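Leucine aminopeptidase (Parabacteroides distasonis, PDB 3TC8) probably acts as a zinc-dependent aminopeptidase of the M28 family, a group also associated with glutaminyl-peptide cyclotransferase activity. Local coordinates at residues S56-F61 with I153-A158; G87-E92 with R140-K145; A193-L198 with V223-S228. All blocks are in the same frame, centred on the assembly; numbering follows the deposited sequence.

Contact 1: residues S56-F61 with I153-A158; sequences SELKRF and IIFFDA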
ATOM      1  N   SER A  56      12.834  10.273   5.045  1.00  9.43           N
ATOM      2  CA  SER A  56      14.261  10.115   5.305  1.00  9.42           C
ATOM      3  C   SER A  56      14.773   8.717   4.988  1.00  9.26           C
ATOM      4  O   SER A  56      15.929   8.580   4.566  1.00  9.52           O
ATOM      5  CB  SER A  56      14.646  10.600   6.705  1.00 11.33           C
ATOM      6  OG  SER A  56      14.150   9.778   7.676  1.00 12.58           O
ATOM      7  N   GLU A  57      13.950   7.713   5.192  1.00  9.22           N
ATOM      8  CA  GLU A  57      14.348   6.390   4.917  0.50  9.93           C
ATOM      9  C   GLU A  57      14.542   6.213   3.351  1.00  9.70           C
ATOM     10  O   GLU A  57      15.567   5.719   2.875  1.00 10.49           O
ATOM     11  CB  GLU A  57      13.340   5.453   5.620  0.50  9.73           C
ATOM     12  CG  GLU A  57      13.889   4.090   5.763  0.50  8.49           C
ATOM     13  CD  GLU A  57      14.995   3.930   6.857  0.50  9.02           C
ATOM     14  OE1 GLU A  57      15.730   2.911   6.794  0.50 10.79           O
ATOM     15  OE2 GLU A  57      15.143   4.812   7.760  0.50  9.81           O
ATOM     16  N   LEU A  58      13.582   6.732   2.553  1.00  9.67           N
ATOM     17  CA  LEU A  58      13.742   6.655   1.101  1.00  9.45           C
ATOM     18  C   LEU A  58      14.981   7.428   0.640  1.00  9.66           C
ATOM     19  O   LEU A  58      15.701   6.994  -0.249  1.00 10.61           O
ATOM     20  CB  LEU A  58      12.478   7.159   0.384  1.00  9.56           C
ATOM     21  CG  LEU A  58      11.247   6.282   0.525  1.00  9.71           C
ATOM     22  CD1 LEU A  58      10.066   7.061  -0.080  1.00 11.48           C
ATOM     23  CD2 LEU A  58      11.408   4.916  -0.112  1.00 11.49           C
ATOM     24  N   LYS A  59      15.258   8.567   1.251  1.00  9.44           N
ATOM     25  CA  LYS A  59      16.412   9.309   0.849  0.50  9.93           C
ATOM     26  C   LYS A  59      17.702   8.548   1.149  1.00  9.58           C
ATOM     27  O   LYS A  59      18.644   8.573   0.360  1.00 10.33           O
ATOM     28  CB  LYS A  59      16.369  10.654   1.553  0.50 10.42           C
ATOM     29  CG  LYS A  59      17.401  11.610   1.034  0.50 14.29           C
ATOM     30  CD  LYS A  59      17.148  13.042   1.448  0.50 17.90           C
ATOM     31  CE  LYS A  59      18.270  14.050   1.086  0.50 21.20           C
ATOM     32  NZ  LYS A  59      17.832  15.478   1.245  0.50 22.70           N
ATOM     33  N   ARG A  60      17.737   7.869   2.297  1.00  9.29           N
ATOM     34  CA  ARG A  60      18.951   7.127   2.649  0.60  9.55           C
ATOM     35  C   ARG A  60      19.212   6.003   1.662  1.00 10.16           C
ATOM     36  O   ARG A  60      20.374   5.688   1.386  1.00 11.23           O
ATOM     37  CB  ARG A  60      18.785   6.540   4.053  0.60 10.39           C
ATOM     38  CG  ARG A  60      19.656   5.357   4.403  0.60 11.99           C
ATOM     39  CD  ARG A  60      19.319   4.875   5.820  0.60 10.87           C
ATOM     40  NE  ARG A  60      19.448   5.963   6.823  0.60 10.33           N
ATOM     41  CZ  ARG A  60      18.480   6.394   7.622  0.60  8.87           C
ATOM     42  NH1 ARG A  60      17.304   5.805   7.668  0.60 11.20           N
ATOM     43  NH2 ARG A  60      18.718   7.419   8.405  0.60  8.22           N
ATOM     44  N   PHE A  61      18.192   5.431   1.063  1.00  9.67           N
ATOM     45  CA  PHE A  61      18.371   4.398   0.056  1.00 10.26           C
ATOM     46  C   PHE A  61      18.910   4.942  -1.258  1.00 10.63           C
ATOM     47  O   PHE A  61      19.262   4.174  -2.139  1.00 12.02           O
ATOM     48  CB  PHE A  61      17.046   3.687  -0.224  1.00 10.23           C
ATOM     49  CG  PHE A  61      16.364   3.087   0.972  1.00  9.89           C
ATOM     50  CD1 PHE A  61      17.048   2.677   2.125  1.00 10.48           C
ATOM     51  CD2 PHE A  61      14.986   2.981   0.989  1.00 10.25           C
ATOM     52  CE1 PHE A  61      16.359   2.118   3.194  1.00 10.80           C
ATOM     53  CE2 PHE A  61      14.308   2.415   2.045  1.00 10.87           C
ATOM     54  CZ  PHE A  61      14.993   2.006   3.154  1.00 10.88           C
ATOM     55  N   ILE A 153       8.552   4.508  -5.850  1.00  8.02           N
ATOM     56  CA  ILE A 153       7.889   4.039  -4.632  1.00  8.30           C
ATOM     57  C   ILE A 153       6.988   5.192  -4.200  1.00  8.30           C
ATOM     58  O   ILE A 153       7.525   6.286  -3.941  1.00  9.24           O
ATOM     59  CB  ILE A 153       8.897   3.725  -3.534  1.00  8.82           C
ATOM     60  CG1 ILE A 153      10.006   2.749  -3.951  1.00 10.60           C
ATOM     61  CG2 ILE A 153       8.200   3.350  -2.261  1.00  9.59           C
ATOM     62  CD1 ILE A 153       9.533   1.366  -4.181  1.00 11.51           C
ATOM     63  N   ILE A 154       5.715   4.959  -4.059  1.00  7.06           N
ATOM     64  CA  ILE A 154       4.803   6.010  -3.576  1.00  7.63           C
ATOM     65  C   ILE A 154       4.014   5.527  -2.366  1.00  6.83           C
ATOM     66  O   ILE A 154       3.369   4.507  -2.400  1.00  7.42           O
ATOM     67  CB  ILE A 154       3.846   6.590  -4.636  1.00  8.01           C
ATOM     68  CG1 ILE A 154       4.659   7.066  -5.845  1.00  9.02           C
ATOM     69  CG2 ILE A 154       3.014   7.705  -3.987  1.00  9.57           C
ATOM     70  CD1 ILE A 154       3.836   7.806  -6.929  1.00 11.26           C
ATOM     71  N   PHE A 155       4.136   6.345  -1.297  1.00  7.31           N
ATOM     72  CA  PHE A 155       3.300   6.199  -0.128  1.00  7.34           C
ATOM     73  C   PHE A 155       2.195   7.274  -0.219  1.00  7.26           C
ATOM     74  O   PHE A 155       2.461   8.456  -0.067  1.00  7.95           O
ATOM     75  CB  PHE A 155       4.105   6.328   1.149  1.00  7.82           C
ATOM     76  CG  PHE A 155       5.323   5.413   1.223  1.00  8.04           C
ATOM     77  CD1 PHE A 155       5.304   4.129   0.718  1.00  7.86           C
ATOM     78  CD2 PHE A 155       6.469   5.885   1.828  1.00  8.65           C
ATOM     79  CE1 PHE A 155       6.449   3.340   0.824  1.00  9.00           C
ATOM     80  CE2 PHE A 155       7.612   5.064   1.959  1.00  8.80           C
ATOM     81  CZ  PHE A 155       7.555   3.788   1.433  1.00  9.23           C
ATOM     82  N   PHE A 156       0.985   6.803  -0.490  1.00  7.43           N
ATOM     83  CA  PHE A 156      -0.179   7.686  -0.631  1.00  7.51           C
ATOM     84  C   PHE A 156      -0.844   7.908   0.728  1.00  7.16           C
ATOM     85  O   PHE A 156      -1.000   7.008   1.521  1.00  7.40           O
ATOM     86  CB  PHE A 156      -1.180   7.086  -1.616  1.00  8.07           C
ATOM     87  CG  PHE A 156      -0.730   7.150  -3.042  1.00  7.95           C
ATOM     88  CD1 PHE A 156      -0.639   8.343  -3.703  1.00  8.08           C
ATOM     89  CD2 PHE A 156      -0.454   5.989  -3.765  1.00  8.24           C
ATOM     90  CE1 PHE A 156      -0.264   8.408  -5.010  1.00  8.87           C
ATOM     91  CE2 PHE A 156      -0.071   6.082  -5.101  1.00  8.66           C
ATOM     92  CZ  PHE A 156      -0.014   7.280  -5.728  1.00  8.83           C
ATOM     93  N   ASP A 157      -1.235   9.152   0.930  1.00  7.91           N
ATOM     94  CA  ASP A 157      -1.884   9.567   2.160  1.00  8.11           C
ATOM     95  C   ASP A 157      -3.378   9.581   2.041  1.00  8.00           C
ATOM     96  O   ASP A 157      -3.963   9.472   0.953  1.00  8.77           O
ATOM     97  CB  ASP A 157      -1.395  10.989   2.539  1.00  8.59           C
ATOM     98  CG  ASP A 157      -1.538  11.356   3.990  1.00  8.43           C
ATOM     99  OD1 ASP A 157      -1.972  10.524   4.822  1.00  8.72           O
ATOM    100  OD2 ASP A 157      -1.099  12.484   4.308  1.00  9.74           O
ATOM    101  N   ALA A 158      -4.018   9.627   3.193  1.00  8.86           N
ATOM    102  CA  ALA A 158      -5.447   9.890   3.294  1.00  8.75           C
ATOM    103  C   ALA A 158      -6.254   8.876   2.479  1.00  8.80           C
ATOM    104  O   ALA A 158      -7.297   9.227   1.907  1.00  9.48           O
ATOM    105  CB  ALA A 158      -5.760  11.312   2.933  1.00 10.48           C
TER
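Leu58, in the last turns of helix 45-60, faces Ile153 and Phe155 of strand 150-156, and the backbones come nearest at Leu58 CA and Ile153 CA, 8.6 Å apart. The setting is the helix-covered mixed sheet of the M28 zinc exopeptidases, and it illustrates how a single leucine can join a helix to such a sheet. Its CG stands beside the backbone N and anti to the carbonyl carbon (chi1 -69°), while CD1 continues the chain in an extended line and CD2 branches off. Each methyl therefore has its own partner. CD1 meets the Phe155 ring at CE2, 3.8 Å away, arriving obliquely, and Leu58 CG follows at 4.1 Å from the same CE2. The two side chains approach from opposite directions, with no polar atom involved. Ile153 and Phe155, two residues apart, both turn toward the helix, whereas Ile154 between them points away and packs against Trp182 of helix 177-184. Leu58 also rests on Ile85 of the adjoining strand 79-89, so the helix bridges two strands, and Phe155 also touches Leu135 and Leu136 of helix 125-144. All three touching residues are buried, and the small interface is wholly apolar. On its other branch the leucine ends in a looser meeting of methyls, Leu58 CD2 lying 4.2 Å from Ile153 CG2.

Contact 2: residues G87-E92 with R140-K145; sequences GSFDPE and RQIGQK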
ATOM      1  N   GLY A  87       9.448   8.253  -3.782  1.00  8.60           N
ATOM      2  CA  GLY A  87      10.879   8.003  -3.952  1.00  9.06           C
ATOM      3  C   GLY A  87      11.145   7.404  -5.286  1.00  8.94           C
ATOM      4  O   GLY A  87      10.678   6.327  -5.615  1.00 10.05           O
ATOM      5  N   SER A  88      11.944   8.084  -6.082  1.00  9.73           N
ATOM      6  CA  SER A  88      12.209   7.650  -7.460  0.60  9.77           C
ATOM      7  C   SER A  88      13.662   7.199  -7.605  1.00 10.36           C
ATOM      8  O   SER A  88      14.614   7.950  -7.279  1.00 11.50           O
ATOM      9  CB  SER A  88      11.948   8.776  -8.458  0.60  9.73           C
ATOM     10  OG  SER A  88      10.610   9.232  -8.364  0.60  9.69           O
ATOM     11  N   PHE A  89      13.834   5.996  -8.119  1.00 10.45           N
ATOM     12  CA  PHE A  89      15.150   5.461  -8.424  1.00 10.96           C
ATOM     13  C   PHE A  89      15.326   5.469  -9.937  1.00 13.29           C
ATOM     14  O   PHE A  89      14.380   5.282 -10.711  1.00 13.43           O
ATOM     15  CB  PHE A  89      15.246   4.054  -7.901  1.00 11.81           C
ATOM     16  CG  PHE A  89      15.185   3.941  -6.416  1.00 11.77           C
ATOM     17  CD1 PHE A  89      16.336   4.041  -5.641  1.00 12.68           C
ATOM     18  CD2 PHE A  89      14.004   3.617  -5.779  1.00 12.48           C
ATOM     19  CE1 PHE A  89      16.297   3.837  -4.294  1.00 12.69           C
ATOM     20  CE2 PHE A  89      13.986   3.425  -4.437  1.00 13.76           C
ATOM     21  CZ  PHE A  89      15.133   3.547  -3.677  1.00 13.96           C
ATOM     22  N   ASP A  90      16.585   5.681 -10.380  1.00 15.17           N
ATOM     23  CA  ASP A  90      16.966   5.851 -11.828  1.00 15.59           C
ATOM     24  C   ASP A  90      15.984   6.841 -12.466  1.00 15.05           C
ATOM     25  O   ASP A  90      15.260   6.487 -13.415  1.00 14.56           O
ATOM     26  CB  ASP A  90      16.941   4.474 -12.529  1.00 16.10           C
ATOM     27  CG  ASP A  90      17.581   4.454 -13.919  1.00 19.79           C
ATOM     28  OD1 ASP A  90      18.142   5.474 -14.345  1.00 23.73           O
ATOM     29  OD2 ASP A  90      17.461   3.373 -14.565  1.00 25.36           O
ATOM     30  N   PRO A  91      15.928   8.070 -11.916  1.00 15.73           N
ATOM     31  CA  PRO A  91      14.807   8.950 -12.247  1.00 17.41           C
ATOM     32  C   PRO A  91      14.679   9.400 -13.691  1.00 19.48           C
ATOM     33  O   PRO A  91      13.582   9.780 -14.102  1.00 21.39           O
ATOM     34  CB  PRO A  91      14.981  10.153 -11.302  1.00 17.75           C
ATOM     35  CG  PRO A  91      16.309  10.050 -10.714  1.00 21.19           C
ATOM     36  CD  PRO A  91      16.767   8.625 -10.838  1.00 17.97           C
ATOM     37  N   GLU A  92      15.745   9.290 -14.466  1.00 19.71           N
ATOM     38  CA  GLU A  92      15.669   9.703 -15.864  1.00 21.70           C
ATOM     39  C   GLU A  92      15.241   8.570 -16.813  1.00 21.18           C
ATOM     40  O   GLU A  92      15.001   8.825 -18.012  1.00 23.84           O
ATOM     41  CB  GLU A  92      17.002  10.345 -16.302  1.00 23.36           C
ATOM     42  CG  GLU A  92      17.470  11.537 -15.432  1.00 29.25           C
ATOM     43  CD  GLU A  92      16.417  12.646 -15.269  1.00 36.44           C
ATOM     44  OE1 GLU A  92      15.700  12.964 -16.250  1.00 41.32           O
ATOM     45  OE2 GLU A  92      16.314  13.217 -14.148  1.00 41.55           O
ATOM     46  N   ARG A 140      15.034  -0.529  -0.077  1.00  8.17           N
ATOM     47  CA  ARG A 140      16.356  -0.720   0.452  1.00  8.46           C
ATOM     48  C   ARG A 140      17.203  -1.587  -0.461  1.00  8.67           C
ATOM     49  O   ARG A 140      18.369  -1.315  -0.762  1.00  9.12           O
ATOM     50  CB  ARG A 140      16.305  -1.320   1.864  1.00  8.41           C
ATOM     51  CG  ARG A 140      17.652  -1.332   2.562  1.00  9.17           C
ATOM     52  CD  ARG A 140      17.578  -1.812   4.006  1.00 10.06           C
ATOM     53  NE  ARG A 140      17.315  -3.249   4.098  1.00  9.54           N
ATOM     54  CZ  ARG A 140      18.223  -4.174   4.309  1.00 10.19           C
ATOM     55  NH1 ARG A 140      19.505  -3.892   4.540  1.00 11.75           N
ATOM     56  NH2 ARG A 140      17.833  -5.411   4.318  1.00 11.00           N
ATOM     57  N   GLN A 141      16.600  -2.654  -0.984  1.00  8.45           N
ATOM     58  CA  GLN A 141      17.283  -3.531  -1.920  1.00  8.83           C
ATOM     59  C   GLN A 141      17.553  -2.849  -3.262  1.00  8.73           C
ATOM     60  O   GLN A 141      18.646  -2.987  -3.819  1.00  9.28           O
ATOM     61  CB  GLN A 141      16.492  -4.789  -2.135  1.00  9.36           C
ATOM     62  CG  GLN A 141      16.344  -5.674  -0.879  1.00  9.17           C
ATOM     63  CD  GLN A 141      17.630  -6.078  -0.255  1.00  9.69           C
ATOM     64  OE1 GLN A 141      18.633  -6.324  -0.963  1.00 10.43           O
ATOM     65  NE2 GLN A 141      17.659  -6.153   1.080  1.00 11.00           N
ATOM     66  N   ILE A 142      16.609  -2.074  -3.763  1.00  8.91           N
ATOM     67  CA  ILE A 142      16.804  -1.352  -5.002  1.00  9.12           C
ATOM     68  C   ILE A 142      17.960  -0.372  -4.869  1.00  9.38           C
ATOM     69  O   ILE A 142      18.784  -0.234  -5.773  1.00 10.60           O
ATOM     70  CB  ILE A 142      15.498  -0.608  -5.435  1.00  9.22           C
ATOM     71  CG1 ILE A 142      14.420  -1.604  -5.810  1.00  9.50           C
ATOM     72  CG2 ILE A 142      15.774   0.400  -6.548  1.00 10.35           C
ATOM     73  CD1 ILE A 142      13.022  -0.995  -5.845  1.00 10.11           C
ATOM     74  N   GLY A 143      18.051   0.326  -3.730  1.00  9.66           N
ATOM     75  CA  GLY A 143      19.121   1.254  -3.537  1.00 10.71           C
ATOM     76  C   GLY A 143      20.501   0.591  -3.596  1.00 11.53           C
ATOM     77  O   GLY A 143      21.472   1.208  -3.976  1.00 13.62           O
ATOM     78  N   GLN A 144      20.587  -0.663  -3.187  1.00 12.29           N
ATOM     79  CA  GLN A 144      21.856  -1.399  -3.202  1.00 13.78           C
ATOM     80  C   GLN A 144      22.156  -2.061  -4.547  1.00 13.70           C
ATOM     81  O   GLN A 144      23.332  -2.320  -4.838  1.00 17.24           O
ATOM     82  CB  GLN A 144      21.835  -2.505  -2.138  1.00 14.12           C
ATOM     83  CG  GLN A 144      21.750  -2.034  -0.637  1.00 15.64           C
ATOM     84  CD  GLN A 144      21.381  -3.201   0.447  1.00 19.03           C
ATOM     85  OE1 GLN A 144      21.569  -3.038   1.688  1.00 24.57           O
ATOM     86  NE2 GLN A 144      20.896  -4.336  -0.031  1.00 22.84           N
ATOM     87  N   LYS A 145      21.166  -2.319  -5.392  1.00 12.48           N
ATOM     88  CA  LYS A 145      21.356  -3.053  -6.641  1.00 13.48           C
ATOM     89  C   LYS A 145      20.291  -2.606  -7.638  1.00 13.01           C
ATOM     90  O   LYS A 145      19.137  -2.957  -7.530  1.00 14.14           O
ATOM     91  CB  LYS A 145      21.270  -4.575  -6.431  1.00 14.80           C
ATOM     92  CG  LYS A 145      21.562  -5.354  -7.707  1.00 17.54           C
ATOM     93  CD  LYS A 145      21.396  -6.850  -7.462  1.00 23.35           C
ATOM     94  CE  LYS A 145      22.000  -7.771  -8.547  1.00 29.07           C
ATOM     95  NZ  LYS A 145      22.350  -9.075  -7.861  1.00 34.08           N
TER
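Phe89, the last residue of strand 79-89, lays one face of its ring against Ile142 of helix 125-144, near that helix's C-terminal end. Followed outward, the phenylalanine meets the same methyl almost from the start: its CB is 3.9 Å from Ile142 CG2, and its CG is the nearest ring atom to that methyl at 3.6 Å. CD1 and CD2 straddle it evenly, each 3.8 Å from Ile142 CG2, and Phe89 CE2 is slightly farther. Farther out along the ring, Phe89 CE1 comes 3.9 Å from Gly143 CA, an oblique approach on the same side of the ring plane. The methyl sits 16° off the ring normal, displaced toward the CG end, and the arrangement is a CH-pi contact over the face. Ile142 can offer CG2 because this branch is anti to its own backbone N, while CG1 leans back beside that N (chi1 -67°). Replacing Phe89 with an alanine would probably leave the Ile142 methyl without its aromatic platform and open a gap beside Gly143. Ile151 and Ile153 of strand 150-156 and Ile306 of helix 292-308 extend the greasy surroundings, whereas the Phe89 carbonyl oxygen is bound by Arg96. With no hydrogen bond joining the two segments, strand end and helix end meet through dispersion, of which the CH-pi contact is the most directed part.

Contact 3: residues A193-L198 with V223-S228; sequences AEYGIL and VEMVWS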
ATOM      1  N   ALA A 193       4.024   5.006 -16.145  1.00 11.05           N
ATOM      2  CA  ALA A 193       4.824   3.821 -15.863  1.00 10.50           C
ATOM      3  C   ALA A 193       4.243   2.688 -16.686  1.00 10.87           C
ATOM      4  O   ALA A 193       3.093   2.732 -17.102  1.00 12.18           O
ATOM      5  CB  ALA A 193       4.789   3.490 -14.349  1.00 11.65           C
ATOM      6  N   GLU A 194       5.008   1.614 -16.856  1.00 10.40           N
ATOM      7  CA  GLU A 194       4.559   0.476 -17.614  1.00 11.03           C
ATOM      8  C   GLU A 194       3.402  -0.216 -16.899  1.00 10.68           C
ATOM      9  O   GLU A 194       2.454  -0.654 -17.538  1.00 12.59           O
ATOM     10  CB  GLU A 194       5.712  -0.511 -17.813  1.00 12.40           C
ATOM     11  CG  GLU A 194       6.932   0.067 -18.563  1.00 17.82           C
ATOM     12  CD  GLU A 194       6.613   0.552 -19.952  1.00 26.87           C
ATOM     13  OE1 GLU A 194       6.190  -0.317 -20.734  1.00 32.09           O
ATOM     14  OE2 GLU A 194       6.779   1.781 -20.256  1.00 32.68           O
ATOM     15  N   TYR A 195       3.519  -0.337 -15.585  1.00  9.95           N
ATOM     16  CA  TYR A 195       2.474  -0.933 -14.751  1.00  9.66           C
ATOM     17  C   TYR A 195       2.721  -0.486 -13.325  1.00  8.81           C
ATOM     18  O   TYR A 195       3.765   0.049 -12.994  1.00  8.87           O
ATOM     19  CB  TYR A 195       2.427  -2.478 -14.859  1.00 10.50           C
ATOM     20  CG  TYR A 195       3.677  -3.196 -14.388  1.00 10.29           C
ATOM     21  CD1 TYR A 195       3.829  -3.553 -13.053  1.00 11.33           C
ATOM     22  CD2 TYR A 195       4.687  -3.563 -15.255  1.00 10.78           C
ATOM     23  CE1 TYR A 195       4.937  -4.198 -12.596  1.00 11.60           C
ATOM     24  CE2 TYR A 195       5.828  -4.204 -14.804  1.00 12.02           C
ATOM     25  CZ  TYR A 195       5.963  -4.522 -13.448  1.00 10.92           C
ATOM     26  OH  TYR A 195       7.049  -5.165 -12.945  1.00 13.25           O
ATOM     27  N   GLY A 196       1.704  -0.717 -12.510  1.00  8.66           N
ATOM     28  CA  GLY A 196       1.749  -0.444 -11.088  1.00  8.40           C
ATOM     29  C   GLY A 196       1.367  -1.664 -10.249  1.00  7.68           C
ATOM     30  O   GLY A 196       0.540  -2.478 -10.652  1.00  8.55           O
ATOM     31  N   ILE A 197       1.988  -1.768  -9.067  1.00  7.48           N
ATOM     32  CA  ILE A 197       1.639  -2.780  -8.082  1.00  7.72           C
ATOM     33  C   ILE A 197       1.381  -2.076  -6.752  1.00  6.93           C
ATOM     34  O   ILE A 197       2.274  -1.406  -6.216  1.00  7.55           O
ATOM     35  CB  ILE A 197       2.710  -3.856  -7.870  1.00  7.47           C
ATOM     36  CG1 ILE A 197       3.012  -4.589  -9.202  1.00  8.66           C
ATOM     37  CG2 ILE A 197       2.277  -4.829  -6.796  1.00  9.23           C
ATOM     38  CD1 ILE A 197       4.223  -5.526  -9.066  1.00 10.62           C
ATOM     39  N   LEU A 198       0.161  -2.202  -6.241  1.00  7.47           N
ATOM     40  CA  LEU A 198      -0.247  -1.764  -4.918  1.00  7.08           C
ATOM     41  C   LEU A 198      -0.130  -2.925  -3.943  1.00  6.99           C
ATOM     42  O   LEU A 198      -0.607  -4.008  -4.222  1.00  7.76           O
ATOM     43  CB  LEU A 198      -1.699  -1.291  -4.991  1.00  7.45           C
ATOM     44  CG  LEU A 198      -2.414  -0.996  -3.670  1.00  7.44           C
ATOM     45  CD1 LEU A 198      -1.719   0.092  -2.859  1.00  8.91           C
ATOM     46  CD2 LEU A 198      -3.846  -0.599  -3.936  1.00  8.74           C
ATOM     47  N   VAL A 223      -1.268  -9.229 -13.375  1.00  9.38           N
ATOM     48  CA  VAL A 223      -1.710 -10.225 -12.419  1.00  9.81           C
ATOM     49  C   VAL A 223      -1.047 -11.575 -12.701  1.00 10.63           C
ATOM     50  O   VAL A 223      -0.500 -12.229 -11.815  1.00 10.55           O
ATOM     51  CB  VAL A 223      -3.253 -10.375 -12.350  1.00 10.27           C
ATOM     52  CG1 VAL A 223      -3.639 -11.485 -11.386  1.00 11.20           C
ATOM     53  CG2 VAL A 223      -3.922  -9.042 -11.971  1.00 10.39           C
ATOM     54  N   GLU A 224      -1.159 -12.021 -13.950  1.00 10.34           N
ATOM     55  CA  GLU A 224      -0.621 -13.313 -14.315  1.00 11.16           C
ATOM     56  C   GLU A 224       0.888 -13.401 -14.083  1.00 10.66           C
ATOM     57  O   GLU A 224       1.386 -14.402 -13.593  1.00 11.15           O
ATOM     58  CB  GLU A 224      -1.006 -13.690 -15.738  1.00 12.19           C
ATOM     59  CG  GLU A 224      -2.529 -13.953 -15.833  1.00 15.54           C
ATOM     60  CD  GLU A 224      -2.987 -15.076 -14.943  1.00 17.43           C
ATOM     61  OE1 GLU A 224      -2.318 -16.164 -14.973  1.00 19.76           O
ATOM     62  OE2 GLU A 224      -4.007 -14.880 -14.235  1.00 19.14           O
HETATM   63  N   MSE A 225       1.612 -12.362 -14.455  1.00 10.78           N
HETATM   64  CA  MSE A 225       3.049 -12.349 -14.258  1.00 10.90           C
HETATM   65  C   MSE A 225       3.409 -12.463 -12.780  1.00 10.33           C
HETATM   66  O   MSE A 225       4.287 -13.245 -12.408  1.00 10.54           O
HETATM   67  CB  MSE A 225       3.600 -11.046 -14.801  1.00 11.58           C
HETATM   68  CG  MSE A 225       5.079 -10.735 -14.490  1.00 12.71           C
HETATM   69 SE   MSE A 225       5.766  -9.136 -15.234  0.75 17.25          SE
HETATM   70  CE  MSE A 225       4.628  -7.870 -14.327  1.00 17.73           C
ATOM     71  N   VAL A 226       2.729 -11.699 -11.931  1.00  9.86           N
ATOM     72  CA  VAL A 226       2.995 -11.727 -10.510  1.00  9.35           C
ATOM     73  C   VAL A 226       2.611 -13.063  -9.872  1.00  9.80           C
ATOM     74  O   VAL A 226       3.391 -13.639  -9.113  1.00  9.98           O
ATOM     75  CB  VAL A 226       2.297 -10.505  -9.794  1.00  9.44           C
ATOM     76  CG1 VAL A 226       2.385 -10.628  -8.274  1.00 10.28           C
ATOM     77  CG2 VAL A 226       2.917  -9.224 -10.297  1.00 10.38           C
ATOM     78  N   TRP A 227       1.410 -13.583 -10.190  1.00  9.60           N
ATOM     79  CA  TRP A 227       0.977 -14.804  -9.585  1.00  9.68           C
ATOM     80  C   TRP A 227       1.834 -15.983 -10.064  1.00 10.74           C
ATOM     81  O   TRP A 227       2.093 -16.913  -9.287  1.00 11.05           O
ATOM     82  CB  TRP A 227      -0.540 -15.060  -9.854  1.00 10.38           C
ATOM     83  CG  TRP A 227      -1.455 -14.571  -8.737  1.00  9.64           C
ATOM     84  CD1 TRP A 227      -2.220 -15.371  -7.976  1.00 10.41           C
ATOM     85  CD2 TRP A 227      -1.591 -13.236  -8.185  1.00  9.27           C
ATOM     86  NE1 TRP A 227      -2.856 -14.636  -7.003  1.00 10.73           N
ATOM     87  CE2 TRP A 227      -2.498 -13.323  -7.130  1.00 10.30           C
ATOM     88  CE3 TRP A 227      -1.086 -12.006  -8.529  1.00  9.32           C
ATOM     89  CZ2 TRP A 227      -2.855 -12.222  -6.347  1.00 10.44           C
ATOM     90  CZ3 TRP A 227      -1.418 -10.902  -7.746  1.00  9.99           C
ATOM     91  CH2 TRP A 227      -2.313 -11.019  -6.692  1.00 10.49           C
ATOM     92  N   SER A 228       2.273 -15.967 -11.313  1.00 10.73           N
ATOM     93  CA  SER A 228       3.150 -17.019 -11.814  1.00 11.50           C
ATOM     94  C   SER A 228       4.516 -16.959 -11.157  1.00 10.70           C
ATOM     95  O   SER A 228       5.079 -17.994 -10.803  1.00 11.84           O
ATOM     96  CB  SER A 228       3.295 -16.884 -13.327  1.00 12.79           C
ATOM     97  OG  SER A 228       2.096 -17.300 -13.982  1.00 15.30           O
TER
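Tyr195 presents one face of its ring to the terminal methyl of Met225, which lies over the hydroxyl-bearing end of the ring and not over its middle. The pair joins strand 195-200 to helix 213-233, a helix on the connection between two neighbouring parallel strands of the sheet, 195-200 and 262-266, and thus part of the alpha/beta core of this M28 peptidase. Met225 is present as selenomethionine, so SE replaces the usual sulfur. Its side chain runs straight out from the helix and bends only at the last torsion, where chi3 of 63° folds CE down onto the ring. CE is closest to Tyr195 CZ, at 3.7 Å, and it stands 4.0 Å from the ring centroid, 24° off the normal, a CH-pi contact. The tyrosine adopts the crowded position, its CG between the backbone N and the carbonyl carbon (chi1 63°), and Ile197 CG1 lies at the ring edge, in its plane. The ring is thus bordered by a residue of its own strand as well as met by the helix. Val305 of helix 292-308 touches both Tyr195 and Met225, bringing a second helix to the pair, while Val226 reaches Ile263 on the next strand. Two residues along the strand from Tyr195, a second apolar pair crosses obliquely, and here the branch ends meet: Ile197 CD1 lies 4.1 Å from Val226 CG2.

How the contacts relate
All three contacts fix helices to one mixed sheet, but they are spread across it. Contacts 1 and 2 have centres about 12 Å apart and touch: strands 150-156 and 79-89 are neighbours, with a probable hydrogen bond of 2.8 Å from Gly87 N to Ile153 O, and Phe61 CD2 lies 3.7 Å from Arg140 N. Contact 2 is nested within the chain loop that contact 1 closes. Contact 3 follows later, its centre about 20 Å from contact 1 and 18 Å from contact 2, with no touch. None lies at the zinc site, yet helix 125-144 carries the zinc ligand Asp127, and Asp160 follows strand 150-156; His281 is another ligand.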